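PDB 2RBC: sugar kinase, which probably transfers a phosphate group from ATP to a sugar, as expected of a kinase of the ribokinase (pfkB) family. Local coordinates for residues 144-148 with 166-170; 175-179 with 200-205. One frame throughout, in Å; residues are numbered along the deposited sequence.

Interaction 1. Residues 144-148 with 166-170; sequences HEKKR and RWPEL
His144 lies over one face of the Trp167 indole, where a loop following strand 133-138 meets the N-terminus of helix 168-180 in the ribokinase-type alpha/beta domain. Trp167 holds the N-cap position of that helix. The two rings are inclined at 37°, an oblique aromatic pair in which His144 CD2 comes down to 3.3 Å from Trp167 CD2. CH-pi contacts run both ways: His144 CB sits over the five-membered ring of the tryptophan, 3.8 Å from its centroid, while Trp167 CB sits over the imidazole face. The indole is swung in between His144 and Leu170 by a chi1 of -163°, which sets CG opposite the backbone N, and Leu170 CD2 lies over its other face. Arg148 CB approaches the far end of the six-membered ring, 3.8 Å from Trp167 CH2, and further along the arginine chain CD meets Leu170 CD2. The polar ends of both loop residues are held elsewhere: His144 ND1 bonds to Tyr139 OH, and Arg148 NH1 to Gly111 O, with the guanidinium also in a cation-pi contact with Trp86. At the edge of the indole, in its plane, a water accepts the bond from Trp167 NE1 at 3.1 Å.

Interaction 2. Residues 175-179 with 200-205; sequences LTVAR and LAPAAT
Ala203 fits its methyl group against helix 168-180 between Leu175 and Thr176, its CB 3.7 Å from Leu175 CB and 3.8 Å from Thr176 OG1, a hydroxyl hydrogen-bonded to Leu172 O within the helix. The setting is the Rossmann-like alpha/beta domain of a ribokinase-family kinase, where this helix meets the short 3-10 turn 201-203 leading into strand 206-210. With just a methyl group at this point, turn and helix lie close, the CA atoms of Thr176 and Ala203 being 5.5 Å apart. Deeper in, the Leu175 side chain is the larger bump: its CD1 enters a hollow bordered by Leu200 O, Ala203 CB and Ala204 CB, with Leu200 CD2 more distant at 4.5 Å. Leu175 also touches Val163 and Ala185, so it bridges the turn and the central sheet. One helical turn further on, Arg179, in the conformer described (one of two modelled), lays its aliphatic part along Thr205, CG resting 3.4 Å from Thr205 CG2. Its chain runs extended to CD, then bends at chi3 (59°), carrying the guanidinium over the turn so that Ala203 O lies beneath the centre of one face. Pro202 O takes both a bent hydrogen bond from Arg179 NH1 (2.8 Å, 146° at the hydrogen) and a bond from a water that accepts from Arg179 NH2 at 3.2 Å.

Overall arrangement
Both contacts use helix 168-180: interaction 1 engages its N-terminal end and interaction 2 its later turns, with centres about 15 Å apart. They meet where Pro168 O packs on Leu200 CD2. Each is partly buried, though differently. In interaction 1 the buried centre is an indole, packed against a partly exposed histidine and arginine from a loop, and the arginine also reaches strand 113-115. Interaction 2 has an aliphatic interior of leucines and alanines next to strands 160-163 and 185-189, edged by an arginine at the surface. Polar bridging differs too: across 144-148 and 166-170 it passes through water, whereas 175-179 and 200-205, in the Arg179 conformer described, combine a direct hydrogen bond with a water bridge.

Interaction 1. Residues 144-148 with 166-170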
ATOM      1  N   HIS A 144     -12.221  -9.563  14.015  1.00 31.48           N
ATOM      2  CA  HIS A 144     -13.265  -9.218  14.981  1.00 32.00           C
ATOM      3  C   HIS A 144     -14.222 -10.361  15.234  1.00 34.65           C
ATOM      4  O   HIS A 144     -15.369 -10.137  15.617  1.00 36.12           O
ATOM      5  CB  HIS A 144     -14.045  -7.996  14.464  1.00 32.39           C
ATOM      6  CG  HIS A 144     -13.192  -6.784  14.292  1.00 30.58           C
ATOM      7  ND1 HIS A 144     -13.165  -6.051  13.130  1.00 31.37           N
ATOM      8  CD2 HIS A 144     -12.271  -6.233  15.107  1.00 28.91           C
ATOM      9  CE1 HIS A 144     -12.292  -5.073  13.250  1.00 31.00           C
ATOM     10  NE2 HIS A 144     -11.735  -5.158  14.443  1.00 30.00           N
ATOM     11  N   GLU A 145     -13.763 -11.586  15.064  1.00 36.46           N
ATOM     12  CA  GLU A 145     -14.639 -12.751  15.210  1.00 38.93           C
ATOM     13  C   GLU A 145     -14.582 -13.388  16.615  1.00 39.64           C
ATOM     14  O   GLU A 145     -15.339 -14.325  16.917  1.00 40.20           O
ATOM     15  CB  GLU A 145     -14.289 -13.801  14.152  1.00 38.73           C
ATOM     16  CG  GLU A 145     -12.989 -14.556  14.415  1.00 39.49           C
ATOM     17  CD  GLU A 145     -12.665 -15.601  13.331  1.00 41.78           C
ATOM     18  OE1 GLU A 145     -13.459 -15.761  12.347  1.00 44.90           O
ATOM     19  OE2 GLU A 145     -11.600 -16.264  13.472  1.00 44.57           O
ATOM     20  N   LYS A 146     -13.668 -12.915  17.453  1.00 40.09           N
ATOM     21  CA  LYS A 146     -13.486 -13.468  18.770  1.00 40.34           C
ATOM     22  C   LYS A 146     -13.923 -12.451  19.808  1.00 39.92           C
ATOM     23  O   LYS A 146     -13.858 -11.231  19.618  1.00 39.28           O
ATOM     24  CB  LYS A 146     -12.035 -13.859  18.963  1.00 40.87           C
ATOM     25  CG  LYS A 146     -11.781 -14.873  20.029  1.00 41.80           C
ATOM     26  CD  LYS A 146     -10.504 -15.678  19.692  1.00 43.27           C
ATOM     27  CE  LYS A 146      -9.781 -16.233  20.953  1.00 45.15           C
ATOM     28  NZ  LYS A 146     -10.721 -16.806  21.996  1.00 47.07           N
ATOM     29  N   LYS A 147     -14.392 -12.983  20.926  1.00 39.99           N
ATOM     30  CA  LYS A 147     -14.941 -12.147  21.961  1.00 39.33           C
ATOM     31  C   LYS A 147     -13.814 -11.473  22.743  1.00 37.57           C
ATOM     32  O   LYS A 147     -12.888 -12.138  23.181  1.00 38.67           O
ATOM     33  CB  LYS A 147     -15.838 -12.996  22.865  1.00 40.56           C
ATOM     34  CG  LYS A 147     -17.127 -13.447  22.158  1.00 42.56           C
ATOM     35  CD  LYS A 147     -18.258 -13.604  23.179  1.00 42.96           C
ATOM     36  CE  LYS A 147     -19.388 -14.528  22.678  1.00 45.02           C
ATOM     37  NZ  LYS A 147     -20.564 -14.565  23.645  1.00 47.24           N
ATOM     38  N   ARG A 148     -13.867 -10.164  22.895  1.00 35.14           N
ATOM     39  CA  ARG A 148     -12.890  -9.467  23.718  1.00 32.94           C
ATOM     40  C   ARG A 148     -13.523  -9.049  25.054  1.00 31.08           C
ATOM     41  O   ARG A 148     -14.616  -8.536  25.053  1.00 30.32           O
ATOM     42  CB  ARG A 148     -12.415  -8.279  22.942  1.00 32.63           C
ATOM     43  CG  ARG A 148     -11.177  -7.649  23.527  1.00 31.35           C
ATOM     44  CD  ARG A 148     -11.492  -6.393  24.196  1.00 26.96           C
ATOM     45  NE  ARG A 148     -10.275  -5.724  24.621  1.00 25.63           N
ATOM     46  CZ  ARG A 148      -9.914  -5.515  25.877  1.00 24.18           C
ATOM     47  NH1 ARG A 148      -8.774  -4.899  26.138  1.00 26.27           N
ATOM     48  NH2 ARG A 148     -10.663  -5.886  26.869  1.00 26.67           N
ATOM     49  N   ARG A 166     -17.054  -0.440  13.538  1.00 25.72           N
ATOM     50  CA  ARG A 166     -16.225  -1.495  12.960  1.00 25.16           C
ATOM     51  C   ARG A 166     -16.220  -2.830  13.716  1.00 24.74           C
ATOM     52  O   ARG A 166     -16.078  -3.870  13.110  1.00 23.86           O
ATOM     53  CB  ARG A 166     -14.782  -1.013  12.778  1.00 26.62           C
ATOM     54  CG  ARG A 166     -13.827  -2.102  12.206  1.00 29.70           C
ATOM     55  CD  ARG A 166     -14.247  -2.593  10.805  1.00 38.45           C
ATOM     56  NE  ARG A 166     -13.980  -1.509   9.879  1.00 41.60           N
ATOM     57  CZ  ARG A 166     -14.855  -0.596   9.440  1.00 46.29           C
ATOM     58  NH1 ARG A 166     -16.163  -0.641   9.722  1.00 47.55           N
ATOM     59  NH2 ARG A 166     -14.417   0.371   8.640  1.00 47.85           N
ATOM     60  N   TRP A 167     -16.349  -2.793  15.030  1.00 23.94           N
ATOM     61  CA  TRP A 167     -16.339  -3.986  15.858  1.00 23.65           C
ATOM     62  C   TRP A 167     -17.629  -3.969  16.716  1.00 23.90           C
ATOM     63  O   TRP A 167     -17.587  -3.767  17.927  1.00 21.59           O
ATOM     64  CB  TRP A 167     -15.114  -3.952  16.778  1.00 23.30           C
ATOM     65  CG  TRP A 167     -14.771  -5.262  17.368  1.00 23.24           C
ATOM     66  CD1 TRP A 167     -15.529  -6.387  17.361  1.00 22.52           C
ATOM     67  CD2 TRP A 167     -13.591  -5.581  18.115  1.00 21.97           C
ATOM     68  NE1 TRP A 167     -14.884  -7.391  18.022  1.00 22.60           N
ATOM     69  CE2 TRP A 167     -13.676  -6.933  18.468  1.00 23.03           C
ATOM     70  CE3 TRP A 167     -12.437  -4.865  18.462  1.00 23.05           C
ATOM     71  CZ2 TRP A 167     -12.672  -7.586  19.185  1.00 22.74           C
ATOM     72  CZ3 TRP A 167     -11.454  -5.512  19.168  1.00 23.24           C
ATOM     73  CH2 TRP A 167     -11.573  -6.862  19.519  1.00 23.04           C
ATOM     74  N   PRO A 168     -18.783  -4.218  16.084  1.00 23.95           N
ATOM     75  CA  PRO A 168     -20.084  -3.977  16.728  1.00 23.81           C
ATOM     76  C   PRO A 168     -20.365  -4.756  17.986  1.00 23.80           C
ATOM     77  O   PRO A 168     -20.987  -4.221  18.915  1.00 23.95           O
ATOM     78  CB  PRO A 168     -21.095  -4.409  15.658  1.00 23.51           C
ATOM     79  CG  PRO A 168     -20.386  -4.485  14.440  1.00 23.81           C
ATOM     80  CD  PRO A 168     -18.945  -4.703  14.716  1.00 24.10           C
ATOM     81  N   GLU A 169     -19.931  -6.003  18.061  0.50 23.69           N
ATOM     82  CA  GLU A 169     -20.235  -6.771  19.264  0.50 23.85           C
ATOM     83  C   GLU A 169     -19.430  -6.285  20.478  0.50 23.66           C
ATOM     84  O   GLU A 169     -19.940  -6.286  21.603  0.50 24.01           O
ATOM     85  CB  GLU A 169     -20.054  -8.260  19.013  0.50 24.01           C
ATOM     86  CG  GLU A 169     -20.970  -8.822  17.921  0.50 25.88           C
ATOM     87  CD  GLU A 169     -22.462  -8.587  18.166  0.50 28.44           C
ATOM     88  OE1 GLU A 169     -23.159  -8.247  17.186  0.50 28.62           O
ATOM     89  OE2 GLU A 169     -22.944  -8.732  19.325  0.50 32.48           O
ATOM     90  N   LEU A 170     -18.191  -5.851  20.269  1.00 23.30           N
ATOM     91  CA  LEU A 170     -17.439  -5.221  21.358  1.00 23.28           C
ATOM     92  C   LEU A 170     -18.006  -3.821  21.668  1.00 23.58           C
ATOM     93  O   LEU A 170     -18.183  -3.459  22.833  1.00 23.15           O
ATOM     94  CB  LEU A 170     -15.945  -5.157  21.043  1.00 22.73           C
ATOM     95  CG  LEU A 170     -15.046  -4.536  22.146  1.00 22.93           C
ATOM     96  CD1 LEU A 170     -15.206  -5.189  23.571  1.00 19.54           C
ATOM     97  CD2 LEU A 170     -13.609  -4.580  21.677  1.00 20.73           C
TER
HETATM   98  O   HOH W   1     -16.004 -10.142  19.037  1.00 45.73           O

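Interaction 2. Residues 175-179 with 200-205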
ATOM      1  N   LEU A 175     -20.403   0.327  25.180  1.00 21.60           N
ATOM      2  CA  LEU A 175     -21.436   1.329  25.383  1.00 22.24           C
ATOM      3  C   LEU A 175     -22.325   0.981  26.580  1.00 22.58           C
ATOM      4  O   LEU A 175     -22.597   1.827  27.406  1.00 23.18           O
ATOM      5  CB  LEU A 175     -22.319   1.550  24.140  1.00 21.86           C
ATOM      6  CG  LEU A 175     -21.659   2.183  22.917  1.00 22.92           C
ATOM      7  CD1 LEU A 175     -22.625   2.124  21.688  1.00 21.63           C
ATOM      8  CD2 LEU A 175     -21.193   3.616  23.195  1.00 20.68           C
ATOM      9  N   THR A 176     -22.790  -0.264  26.631  1.00 22.97           N
ATOM     10  CA  THR A 176     -23.666  -0.725  27.698  1.00 23.11           C
ATOM     11  C   THR A 176     -23.046  -0.584  29.070  1.00 22.91           C
ATOM     12  O   THR A 176     -23.675  -0.027  30.000  1.00 23.58           O
ATOM     13  CB  THR A 176     -24.094  -2.169  27.460  1.00 23.40           C
ATOM     14  OG1 THR A 176     -24.765  -2.223  26.199  1.00 24.42           O
ATOM     15  CG2 THR A 176     -25.065  -2.675  28.596  1.00 21.97           C
ATOM     16  N   VAL A 177     -21.826  -1.081  29.213  1.00 21.90           N
ATOM     17  CA  VAL A 177     -21.157  -1.074  30.527  1.00 21.28           C
ATOM     18  C   VAL A 177     -20.888   0.395  30.919  1.00 21.64           C
ATOM     19  O   VAL A 177     -21.232   0.835  32.023  1.00 19.43           O
ATOM     20  CB  VAL A 177     -19.845  -1.940  30.502  1.00 20.83           C
ATOM     21  CG1 VAL A 177     -19.057  -1.815  31.830  1.00 20.44           C
ATOM     22  CG2 VAL A 177     -20.193  -3.416  30.203  1.00 21.62           C
ATOM     23  N   ALA A 178     -20.385   1.202  29.969  1.00 21.90           N
ATOM     24  CA  ALA A 178     -20.073   2.591  30.275  1.00 22.95           C
ATOM     25  C   ALA A 178     -21.316   3.362  30.772  1.00 23.81           C
ATOM     26  O   ALA A 178     -21.274   4.107  31.774  1.00 23.47           O
ATOM     27  CB  ALA A 178     -19.465   3.285  29.042  1.00 21.77           C
ATOM     28  N   ARG A 179     -22.428   3.186  30.075  0.50 24.14           N
ATOM     29  CA  ARG A 179     -23.646   3.900  30.438  0.50 24.72           C
ATOM     30  C   ARG A 179     -24.147   3.450  31.808  0.50 24.61           C
ATOM     31  O   ARG A 179     -24.568   4.285  32.621  0.50 24.08           O
ATOM     32  CB  ARG A 179     -24.729   3.706  29.382  0.50 24.72           C
ATOM     33  CG  ARG A 179     -25.970   4.499  29.679  0.50 25.21           C
ATOM     34  CD  ARG A 179     -26.987   4.356  28.576  0.50 25.41           C
ATOM     35  NE  ARG A 179     -27.382   2.961  28.367  0.50 25.14           N
ATOM     36  CZ  ARG A 179     -28.220   2.564  27.419  0.50 26.36           C
ATOM     37  NH1 ARG A 179     -28.744   3.450  26.583  0.50 28.05           N
ATOM     38  NH2 ARG A 179     -28.529   1.280  27.289  0.50 25.70           N
ATOM     39  N   LEU A 200     -26.523  -0.545  17.679  1.00 24.68           N
ATOM     40  CA  LEU A 200     -25.675   0.184  18.587  1.00 24.24           C
ATOM     41  C   LEU A 200     -26.331   1.427  19.198  1.00 23.38           C
ATOM     42  O   LEU A 200     -26.044   1.795  20.346  1.00 22.61           O
ATOM     43  CB  LEU A 200     -24.366   0.561  17.865  1.00 23.75           C
ATOM     44  CG  LEU A 200     -23.408  -0.601  17.543  1.00 23.80           C
ATOM     45  CD1 LEU A 200     -22.263  -0.100  16.719  1.00 18.77           C
ATOM     46  CD2 LEU A 200     -22.902  -1.304  18.827  1.00 20.97           C
ATOM     47  N   ALA A 201     -27.130   2.134  18.406  1.00 23.35           N
ATOM     48  CA  ALA A 201     -27.748   3.394  18.827  1.00 23.44           C
ATOM     49  C   ALA A 201     -28.473   3.328  20.185  1.00 23.48           C
ATOM     50  O   ALA A 201     -28.298   4.209  21.039  1.00 22.98           O
ATOM     51  CB  ALA A 201     -28.708   3.907  17.674  1.00 22.50           C
ATOM     52  N   PRO A 202     -29.275   2.269  20.428  1.00 24.68           N
ATOM     53  CA  PRO A 202     -29.981   2.219  21.720  1.00 24.54           C
ATOM     54  C   PRO A 202     -29.088   2.108  22.964  1.00 24.69           C
ATOM     55  O   PRO A 202     -29.558   2.444  24.052  1.00 26.33           O
ATOM     56  CB  PRO A 202     -30.865   0.969  21.586  1.00 24.88           C
ATOM     57  CG  PRO A 202     -31.009   0.773  20.100  1.00 24.23           C
ATOM     58  CD  PRO A 202     -29.677   1.144  19.566  1.00 24.57           C
ATOM     59  N   ALA A 203     -27.823   1.699  22.818  1.00 24.20           N
ATOM     60  CA  ALA A 203     -26.898   1.581  23.958  1.00 23.97           C
ATOM     61  C   ALA A 203     -26.160   2.846  24.360  1.00 23.63           C
ATOM     62  O   ALA A 203     -25.613   2.903  25.456  1.00 23.33           O
ATOM     63  CB  ALA A 203     -25.865   0.460  23.718  1.00 24.16           C
ATOM     64  N   ALA A 204     -26.175   3.872  23.511  1.00 23.51           N
ATOM     65  CA  ALA A 204     -25.343   5.059  23.696  1.00 23.05           C
ATOM     66  C   ALA A 204     -26.069   6.139  24.492  1.00 23.40           C
ATOM     67  O   ALA A 204     -27.292   6.216  24.485  1.00 23.61           O
ATOM     68  CB  ALA A 204     -24.887   5.627  22.338  1.00 23.38           C
ATOM     69  N   THR A 205     -25.308   6.982  25.178  1.00 23.00           N
ATOM     70  CA  THR A 205     -25.853   8.199  25.778  1.00 22.35           C
ATOM     71  C   THR A 205     -25.767   9.391  24.792  1.00 22.06           C
ATOM     72  O   THR A 205     -26.494  10.352  24.924  1.00 19.83           O
ATOM     73  CB  THR A 205     -25.089   8.554  27.078  1.00 23.22           C
ATOM     74  OG1 THR A 205     -23.711   8.762  26.764  1.00 23.61           O
ATOM     75  CG2 THR A 205     -25.202   7.422  28.150  1.00 21.45           C
TER
HETATM   76  O   HOH W   2     -30.708  -0.112  25.325  1.00 45.62           O